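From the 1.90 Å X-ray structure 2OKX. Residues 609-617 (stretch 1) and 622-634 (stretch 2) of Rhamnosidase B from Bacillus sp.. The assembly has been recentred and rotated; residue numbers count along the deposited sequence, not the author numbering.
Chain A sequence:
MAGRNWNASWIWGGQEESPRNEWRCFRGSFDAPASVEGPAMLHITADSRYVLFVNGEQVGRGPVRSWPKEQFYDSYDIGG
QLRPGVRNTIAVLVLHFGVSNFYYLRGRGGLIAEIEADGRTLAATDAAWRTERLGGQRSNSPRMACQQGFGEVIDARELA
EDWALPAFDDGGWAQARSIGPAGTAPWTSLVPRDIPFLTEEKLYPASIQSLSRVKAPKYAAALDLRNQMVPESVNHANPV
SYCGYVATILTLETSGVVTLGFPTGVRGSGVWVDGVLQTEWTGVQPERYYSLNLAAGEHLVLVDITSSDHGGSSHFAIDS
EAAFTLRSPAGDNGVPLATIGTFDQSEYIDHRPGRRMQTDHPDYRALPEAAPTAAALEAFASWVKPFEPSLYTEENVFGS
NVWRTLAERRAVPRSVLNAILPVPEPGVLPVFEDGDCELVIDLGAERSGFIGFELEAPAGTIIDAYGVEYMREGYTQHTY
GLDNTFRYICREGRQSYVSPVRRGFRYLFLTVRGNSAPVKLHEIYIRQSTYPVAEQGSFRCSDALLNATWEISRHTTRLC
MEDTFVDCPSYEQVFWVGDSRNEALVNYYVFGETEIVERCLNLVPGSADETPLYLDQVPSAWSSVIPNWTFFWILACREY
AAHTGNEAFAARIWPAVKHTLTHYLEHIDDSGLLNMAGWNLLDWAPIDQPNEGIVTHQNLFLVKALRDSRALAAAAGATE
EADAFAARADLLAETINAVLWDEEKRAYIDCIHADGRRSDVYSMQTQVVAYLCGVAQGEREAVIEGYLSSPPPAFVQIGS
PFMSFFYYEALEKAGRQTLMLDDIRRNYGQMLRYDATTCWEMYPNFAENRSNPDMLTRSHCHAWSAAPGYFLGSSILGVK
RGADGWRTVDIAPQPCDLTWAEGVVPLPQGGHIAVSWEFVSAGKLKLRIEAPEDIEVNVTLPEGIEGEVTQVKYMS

Stretch 1 609-617: DETPLYLDQ
Stretch 2, residues 622-634: WSSVIPNWTFFWI

Two neighbouring segments of one chain, an irregular loop (609-617) and a loop that runs into a helix (622-634), pack through a mostly buried contact in which backbone, side-chain and water-mediated polar contacts are combined with small apolar and aromatic ones, burying 711 Å² in total. Stretch 1 has no regular helix or strand; a type I turn from Thr611 to Tyr614 is closed by Tyr614 N to Thr611 O (2.9 Å), and Leu613 N also donates to Thr611 OG1 (3.1 Å). Tyr614 leaves the turn with positive phi (71/137), and Leu615 is extended (-68/147). In stretch 2, residues 623-626 are extended (Ser624 -134/143, Val625 -130/136); Ile626 is the N-cap, and the helix begins at Pro627; Thr630 N reaches Ile626 O at 3.3 Å.

The register places Leu615 CA 4.9 Å from Val625 CA. Here one carbonyl serves two neighbours: Asp616 N donates to Ser624 O (3.0 Å, 155°), while Leu615 CA makes a CA-H...O contact with Ser624 O at 3.2 Å. Asp616, chi1 p, points toward stretch 2 and has the largest covered area, 117 Å². Asp616 OD1 lies 2.6 Å from Ser624 OG (chi1 t) and 3.1 Å from Ile626 CG1, and Asp616 OD2 accepts from Gln617 NE2 (3.0 Å). Gln617 NE2 also donates to Trp622 O (2.9 Å), so one amide group ties Asp616 to the other stretch's backbone. Nearer the start of stretch 1, Glu610 OE2 accepts from Ser623 OG (chi1 t) at a short 2.5 Å.

On the helix, Thr630 (chi1 m) points toward stretch 1, and Thr630 OG1 donates to Leu613 O (2.7 Å), a carbonyl within the turn. Water 2 donates to both Thr630 OG1 (2.9 Å) and Leu615 O (2.8 Å); water 1 donates to Tyr614 O (2.7 Å) and accepts from Ile626 N (2.9 Å), bridging two backbone groups that lie too far apart to bond directly.

Van der Waals contacts complete the fit. Val625 (chi1 t) has CG2 3.7 Å from Thr611 CG2 and CG1 3.9 Å from Leu613 CB (Leu613 chi1 m, chi2 t). Leu615 CD2 approaches Trp622 O at 3.6 Å. One helical turn beyond Trp629, whose CD1 lies 3.5 Å from Asp616 O at the ring edge, Trp633 (chi1 t, chi2 71°) offers its face to the edge of Tyr614 (chi1 m) in an offset edge-to-face pair: the Tyr614 ring and the six-membered ring of Trp633 have centroids 5.5 Å apart and planes at 81°, with Tyr614 CE1 to Trp633 CZ3 3.7 Å.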

ATOM      1  N   ASP A 609      14.068   3.222  18.054  1.00 38.37           N
ATOM      2  CA  ASP A 609      15.467   3.565  17.806  1.00 41.68           C
ATOM      3  C   ASP A 609      15.576   4.733  16.834  1.00 41.99           C
ATOM      4  O   ASP A 609      16.480   5.559  16.947  1.00 44.30           O
ATOM      5  CB  ASP A 609      16.240   2.368  17.241  1.00 44.51           C
ATOM      6  CG  ASP A 609      16.455   1.273  18.266  1.00 47.64           C
ATOM      7  OD1 ASP A 609      16.851   1.594  19.406  1.00 49.04           O
ATOM      8  OD2 ASP A 609      16.241   0.090  17.926  1.00 50.94           O
ATOM      9  N   GLU A 610      14.657   4.795  15.877  1.00 40.82           N
ATOM     10  CA  GLU A 610      14.653   5.872  14.894  1.00 40.02           C
ATOM     11  C   GLU A 610      14.189   7.174  15.537  1.00 39.26           C
ATOM     12  O   GLU A 610      14.761   8.232  15.297  1.00 38.81           O
ATOM     13  CB  GLU A 610      13.719   5.536  13.727  1.00 41.34           C
ATOM     14  CG  GLU A 610      14.403   5.398  12.372  1.00 43.77           C
ATOM     15  CD  GLU A 610      15.555   6.368  12.186  1.00 44.14           C
ATOM     16  OE1 GLU A 610      16.657   6.073  12.693  1.00 45.98           O
ATOM     17  OE2 GLU A 610      15.362   7.424  11.546  1.00 43.85           O
ATOM     18  N   THR A 611      13.139   7.087  16.345  1.00 37.35           N
ATOM     19  CA  THR A 611      12.591   8.256  17.021  1.00 34.81           C
ATOM     20  C   THR A 611      11.536   7.869  18.052  1.00 34.78           C
ATOM     21  O   THR A 611      10.653   7.052  17.779  1.00 32.88           O
ATOM     22  CB  THR A 611      11.947   9.240  16.021  1.00 35.16           C
ATOM     23  OG1 THR A 611      11.114  10.163  16.733  1.00 33.02           O
ATOM     24  CG2 THR A 611      11.105   8.494  14.992  1.00 34.48           C
ATOM     25  N   PRO A 612      11.618   8.457  19.257  1.00 31.90           N
ATOM     26  CA  PRO A 612      10.675   8.183  20.344  1.00 30.40           C
ATOM     27  C   PRO A 612       9.251   8.613  20.000  1.00 28.88           C
ATOM     28  O   PRO A 612       8.302   8.256  20.699  1.00 27.39           O
ATOM     29  CB  PRO A 612      11.260   8.980  21.510  1.00 29.92           C
ATOM     30  CG  PRO A 612      11.880  10.156  20.822  1.00 30.89           C
ATOM     31  CD  PRO A 612      12.587   9.493  19.656  1.00 32.34           C
ATOM     32  N   LEU A 613       9.112   9.386  18.927  1.00 28.86           N
ATOM     33  CA  LEU A 613       7.802   9.858  18.485  1.00 28.70           C
ATOM     34  C   LEU A 613       7.106   8.790  17.634  1.00 28.17           C
ATOM     35  O   LEU A 613       5.907   8.883  17.364  1.00 28.01           O
ATOM     36  CB  LEU A 613       7.948  11.158  17.688  1.00 29.27           C
ATOM     37  CG  LEU A 613       8.620  12.327  18.423  1.00 31.39           C
ATOM     38  CD1 LEU A 613       8.649  13.549  17.516  1.00 30.86           C
ATOM     39  CD2 LEU A 613       7.867  12.636  19.716  1.00 31.12           C
ATOM     40  N   TYR A 614       7.883   7.789  17.222  1.00 27.62           N
ATOM     41  CA  TYR A 614       7.413   6.650  16.428  1.00 27.36           C
ATOM     42  C   TYR A 614       7.037   6.959  14.980  1.00 25.60           C
ATOM     43  O   TYR A 614       6.387   7.965  14.694  1.00 25.42           O
ATOM     44  CB  TYR A 614       6.240   5.963  17.145  1.00 27.24           C
ATOM     45  CG  TYR A 614       6.601   5.376  18.504  1.00 29.31           C
ATOM     46  CD1 TYR A 614       5.614   4.890  19.360  1.00 29.31           C
ATOM     47  CD2 TYR A 614       7.930   5.316  18.933  1.00 29.22           C
ATOM     48  CE1 TYR A 614       5.940   4.358  20.614  1.00 30.59           C
ATOM     49  CE2 TYR A 614       8.267   4.790  20.179  1.00 30.16           C
ATOM     50  CZ  TYR A 614       7.271   4.313  21.015  1.00 31.91           C
ATOM     51  OH  TYR A 614       7.609   3.797  22.249  1.00 31.62           O
ATOM     52  N   LEU A 615       7.452   6.073  14.075  1.00 25.00           N
ATOM     53  CA  LEU A 615       7.185   6.221  12.643  1.00 23.78           C
ATOM     54  C   LEU A 615       5.712   6.073  12.286  1.00 23.12           C
ATOM     55  O   LEU A 615       4.987   5.308  12.922  1.00 23.88           O
ATOM     56  CB  LEU A 615       8.014   5.209  11.845  1.00 22.86           C
ATOM     57  CG  LEU A 615       9.366   5.704  11.317  1.00 24.72           C
ATOM     58  CD1 LEU A 615      10.140   6.391  12.430  1.00 24.09           C
ATOM     59  CD2 LEU A 615      10.156   4.537  10.742  1.00 20.70           C
ATOM     60  N   ASP A 616       5.281   6.807  11.261  1.00 22.08           N
ATOM     61  CA  ASP A 616       3.891   6.782  10.819  1.00 21.68           C
ATOM     62  C   ASP A 616       3.526   5.553   9.978  1.00 22.34           C
ATOM     63  O   ASP A 616       2.350   5.309   9.707  1.00 23.07           O
ATOM     64  CB  ASP A 616       3.550   8.090  10.086  1.00 21.61           C
ATOM     65  CG  ASP A 616       4.609   8.499   9.072  1.00 23.31           C
ATOM     66  OD1 ASP A 616       4.735   9.717   8.815  1.00 22.13           O
ATOM     67  OD2 ASP A 616       5.301   7.614   8.526  1.00 23.65           O
ATOM     68  N   GLN A 617       4.538   4.795   9.563  1.00 21.36           N
ATOM     69  CA  GLN A 617       4.348   3.548   8.820  1.00 22.51           C
ATOM     70  C   GLN A 617       5.544   2.657   9.160  1.00 23.18           C
ATOM     71  O   GLN A 617       6.676   3.138   9.237  1.00 24.17           O
ATOM     72  CB  GLN A 617       4.212   3.780   7.298  1.00 20.59           C
ATOM     73  CG  GLN A 617       4.898   5.011   6.726  1.00 22.92           C
ATOM     74  CD  GLN A 617       6.388   4.822   6.535  1.00 23.17           C
ATOM     75  OE1 GLN A 617       6.826   3.958   5.771  1.00 21.07           O
ATOM     76  NE2 GLN A 617       7.177   5.634   7.228  1.00 22.12           N
ATOM     77  N   TRP A 622      11.570   4.609   5.680  1.00 25.95           N
ATOM     78  CA  TRP A 622      11.244   6.029   5.565  1.00 24.17           C
ATOM     79  C   TRP A 622      11.029   6.539   6.983  1.00 25.73           C
ATOM     80  O   TRP A 622      10.001   6.262   7.600  1.00 23.25           O
ATOM     81  CB  TRP A 622       9.971   6.272   4.737  1.00 24.00           C
ATOM     82  CG  TRP A 622       9.566   7.743   4.677  1.00 24.68           C
ATOM     83  CD1 TRP A 622      10.371   8.828   4.928  1.00 23.30           C
ATOM     84  CD2 TRP A 622       8.284   8.281   4.306  1.00 23.99           C
ATOM     85  NE1 TRP A 622       9.673   9.996   4.734  1.00 23.45           N
ATOM     86  CE2 TRP A 622       8.391   9.693   4.353  1.00 24.54           C
ATOM     87  CE3 TRP A 622       7.057   7.709   3.937  1.00 23.71           C
ATOM     88  CZ2 TRP A 622       7.316  10.540   4.044  1.00 24.69           C
ATOM     89  CZ3 TRP A 622       5.987   8.551   3.627  1.00 23.23           C
ATOM     90  CH2 TRP A 622       6.126   9.952   3.683  1.00 25.22           C
ATOM     91  N   SER A 623      12.017   7.261   7.501  1.00 24.70           N
ATOM     92  CA  SER A 623      11.934   7.810   8.846  1.00 25.95           C
ATOM     93  C   SER A 623      11.024   9.023   8.770  1.00 25.76           C
ATOM     94  O   SER A 623      11.470  10.137   8.487  1.00 26.40           O
ATOM     95  CB  SER A 623      13.328   8.213   9.340  1.00 26.84           C
ATOM     96  OG  SER A 623      13.291   8.620  10.697  1.00 28.29           O
ATOM     97  N   SER A 624       9.739   8.787   9.012  1.00 25.28           N
ATOM     98  CA  SER A 624       8.731   9.833   8.947  1.00 24.43           C
ATOM     99  C   SER A 624       7.819   9.755  10.160  1.00 25.42           C
ATOM    100  O   SER A 624       7.486   8.665  10.629  1.00 26.33           O
ATOM    101  CB  SER A 624       7.905   9.672   7.669  1.00 24.37           C
ATOM    102  OG  SER A 624       6.839  10.600   7.623  1.00 21.94           O
ATOM    103  N   VAL A 625       7.417  10.917  10.662  1.00 25.38           N
ATOM    104  CA  VAL A 625       6.547  10.985  11.825  1.00 24.25           C
ATOM    105  C   VAL A 625       5.347  11.893  11.617  1.00 24.25           C
ATOM    106  O   VAL A 625       5.466  12.987  11.064  1.00 24.83           O
ATOM    107  CB  VAL A 625       7.304  11.513  13.079  1.00 24.68           C
ATOM    108  CG1 VAL A 625       6.311  11.784  14.211  1.00 25.33           C
ATOM    109  CG2 VAL A 625       8.345  10.510  13.530  1.00 25.78           C
ATOM    110  N   ILE A 626       4.188  11.416  12.058  1.00 23.75           N
ATOM    111  CA  ILE A 626       2.957  12.186  12.011  1.00 24.39           C
ATOM    112  C   ILE A 626       2.401  12.036  13.425  1.00 25.29           C
ATOM    113  O   ILE A 626       1.954  10.955  13.816  1.00 25.15           O
ATOM    114  CB  ILE A 626       1.943  11.626  10.999  1.00 26.61           C
ATOM    115  CG1 ILE A 626       2.505  11.733   9.578  1.00 28.04           C
ATOM    116  CG2 ILE A 626       0.636  12.409  11.098  1.00 27.86           C
ATOM    117  CD1 ILE A 626       1.560  11.221   8.500  1.00 28.29           C
ATOM    118  N   PRO A 627       2.454  13.113  14.226  1.00 25.60           N
ATOM    119  CA  PRO A 627       1.950  13.067  15.603  1.00 26.26           C
ATOM    120  C   PRO A 627       0.607  12.348  15.758  1.00 24.59           C
ATOM    121  O   PRO A 627       0.486  11.424  16.557  1.00 25.22           O
ATOM    122  CB  PRO A 627       1.876  14.541  15.988  1.00 24.72           C
ATOM    123  CG  PRO A 627       3.059  15.121  15.248  1.00 25.59           C
ATOM    124  CD  PRO A 627       2.943  14.462  13.886  1.00 25.26           C
ATOM    125  N   ASN A 628      -0.395  12.771  14.996  1.00 24.39           N
ATOM    126  CA  ASN A 628      -1.716  12.153  15.082  1.00 25.41           C
ATOM    127  C   ASN A 628      -1.697  10.643  14.834  1.00 25.81           C
ATOM    128  O   ASN A 628      -2.459   9.904  15.457  1.00 27.10           O
ATOM    129  CB  ASN A 628      -2.680  12.836  14.108  1.00 24.51           C
ATOM    130  CG  ASN A 628      -3.129  14.205  14.594  1.00 24.71           C
ATOM    131  OD1 ASN A 628      -3.575  15.048  13.805  1.00 24.78           O
ATOM    132  ND2 ASN A 628      -3.028  14.428  15.902  1.00 22.26           N
ATOM    133  N   TRP A 629      -0.835  10.174  13.933  1.00 24.14           N
ATOM    134  CA  TRP A 629      -0.774   8.741  13.670  1.00 22.78           C
ATOM    135  C   TRP A 629      -0.326   8.007  14.927  1.00 23.49           C
ATOM    136  O   TRP A 629      -0.865   6.952  15.264  1.00 21.32           O
ATOM    137  CB  TRP A 629       0.188   8.421  12.517  1.00 22.33           C
ATOM    138  CG  TRP A 629      -0.408   8.534  11.119  1.00 22.50           C
ATOM    139  CD1 TRP A 629      -0.025   7.824  10.013  1.00 21.10           C
ATOM    140  CD2 TRP A 629      -1.425   9.447  10.673  1.00 22.66           C
ATOM    141  NE1 TRP A 629      -0.732   8.237   8.912  1.00 21.51           N
ATOM    142  CE2 TRP A 629      -1.598   9.232   9.286  1.00 22.59           C
ATOM    143  CE3 TRP A 629      -2.206  10.426  11.307  1.00 23.99           C
ATOM    144  CZ2 TRP A 629      -2.516   9.960   8.522  1.00 22.53           C
ATOM    145  CZ3 TRP A 629      -3.121  11.150  10.546  1.00 22.25           C
ATOM    146  CH2 TRP A 629      -3.266  10.913   9.166  1.00 24.01           C
ATOM    147  N   THR A 630       0.661   8.559  15.625  1.00 23.97           N
ATOM    148  CA  THR A 630       1.130   7.915  16.841  1.00 23.77           C
ATOM    149  C   THR A 630       0.035   7.996  17.903  1.00 23.80           C
ATOM    150  O   THR A 630      -0.161   7.058  18.678  1.00 23.78           O
ATOM    151  CB  THR A 630       2.434   8.558  17.348  1.00 25.52           C
ATOM    152  OG1 THR A 630       3.476   8.313  16.394  1.00 25.63           O
ATOM    153  CG2 THR A 630       2.844   7.959  18.689  1.00 23.51           C
ATOM    154  N   PHE A 631      -0.694   9.106  17.930  1.00 23.43           N
ATOM    155  CA  PHE A 631      -1.776   9.248  18.895  1.00 24.71           C
ATOM    156  C   PHE A 631      -2.871   8.230  18.573  1.00 24.73           C
ATOM    157  O   PHE A 631      -3.513   7.695  19.479  1.00 25.30           O
ATOM    158  CB  PHE A 631      -2.366  10.666  18.867  1.00 25.89           C
ATOM    159  CG  PHE A 631      -1.365  11.755  19.168  1.00 24.46           C
ATOM    160  CD1 PHE A 631      -0.235  11.494  19.937  1.00 23.80           C
ATOM    161  CD2 PHE A 631      -1.566  13.047  18.690  1.00 25.04           C
ATOM    162  CE1 PHE A 631       0.688  12.508  20.224  1.00 24.69           C
ATOM    163  CE2 PHE A 631      -0.650  14.067  18.973  1.00 25.02           C
ATOM    164  CZ  PHE A 631       0.479  13.792  19.741  1.00 24.09           C
ATOM    165  N   PHE A 632      -3.087   7.961  17.286  1.00 24.23           N
ATOM    166  CA  PHE A 632      -4.108   6.995  16.891  1.00 22.44           C
ATOM    167  C   PHE A 632      -3.657   5.588  17.250  1.00 21.53           C
ATOM    168  O   PHE A 632      -4.483   4.701  17.485  1.00 21.28           O
ATOM    169  CB  PHE A 632      -4.416   7.094  15.391  1.00 22.72           C
ATOM    170  CG  PHE A 632      -5.069   8.389  14.992  1.00 25.27           C
ATOM    171  CD1 PHE A 632      -5.828   9.114  15.911  1.00 27.18           C
ATOM    172  CD2 PHE A 632      -4.924   8.892  13.703  1.00 25.16           C
ATOM    173  CE1 PHE A 632      -6.426  10.321  15.550  1.00 26.64           C
ATOM    174  CE2 PHE A 632      -5.517  10.094  13.335  1.00 27.05           C
ATOM    175  CZ  PHE A 632      -6.270  10.812  14.264  1.00 27.79           C
ATOM    176  N   TRP A 633      -2.343   5.388  17.293  1.00 21.63           N
ATOM    177  CA  TRP A 633      -1.778   4.095  17.663  1.00 22.47           C
ATOM    178  C   TRP A 633      -2.114   3.843  19.133  1.00 23.58           C
ATOM    179  O   TRP A 633      -2.480   2.734  19.519  1.00 24.09           O
ATOM    180  CB  TRP A 633      -0.255   4.097  17.486  1.00 21.25           C
ATOM    181  CG  TRP A 633       0.425   2.896  18.096  1.00 23.47           C
ATOM    182  CD1 TRP A 633       0.376   1.608  17.647  1.00 23.37           C
ATOM    183  CD2 TRP A 633       1.229   2.874  19.284  1.00 23.39           C
ATOM    184  NE1 TRP A 633       1.097   0.783  18.481  1.00 24.52           N
ATOM    185  CE2 TRP A 633       1.630   1.534  19.495  1.00 25.65           C
ATOM    186  CE3 TRP A 633       1.648   3.857  20.192  1.00 25.93           C
ATOM    187  CZ2 TRP A 633       2.433   1.151  20.579  1.00 25.74           C
ATOM    188  CZ3 TRP A 633       2.448   3.476  21.272  1.00 26.77           C
ATOM    189  CH2 TRP A 633       2.830   2.134  21.454  1.00 26.95           C
ATOM    190  N   ILE A 634      -1.976   4.879  19.957  1.00 24.11           N
ATOM    191  CA  ILE A 634      -2.284   4.740  21.373  1.00 24.40           C
ATOM    192  C   ILE A 634      -3.770   4.417  21.510  1.00 24.29           C
ATOM    193  O   ILE A 634      -4.160   3.545  22.284  1.00 23.77           O
ATOM    194  CB  ILE A 634      -1.948   6.035  22.147  1.00 25.51           C
ATOM    195  CG1 ILE A 634      -0.426   6.235  22.166  1.00 24.79           C
ATOM    196  CG2 ILE A 634      -2.494   5.955  23.571  1.00 24.03           C
ATOM    197  CD1 ILE A 634       0.028   7.545  22.794  1.00 26.78           C
TER
HETATM  198  O   HOH W   1       4.153   8.858  13.401  1.00 25.36           O
HETATM  199  O   HOH W   2       2.941   5.906  14.804  1.00 25.56           O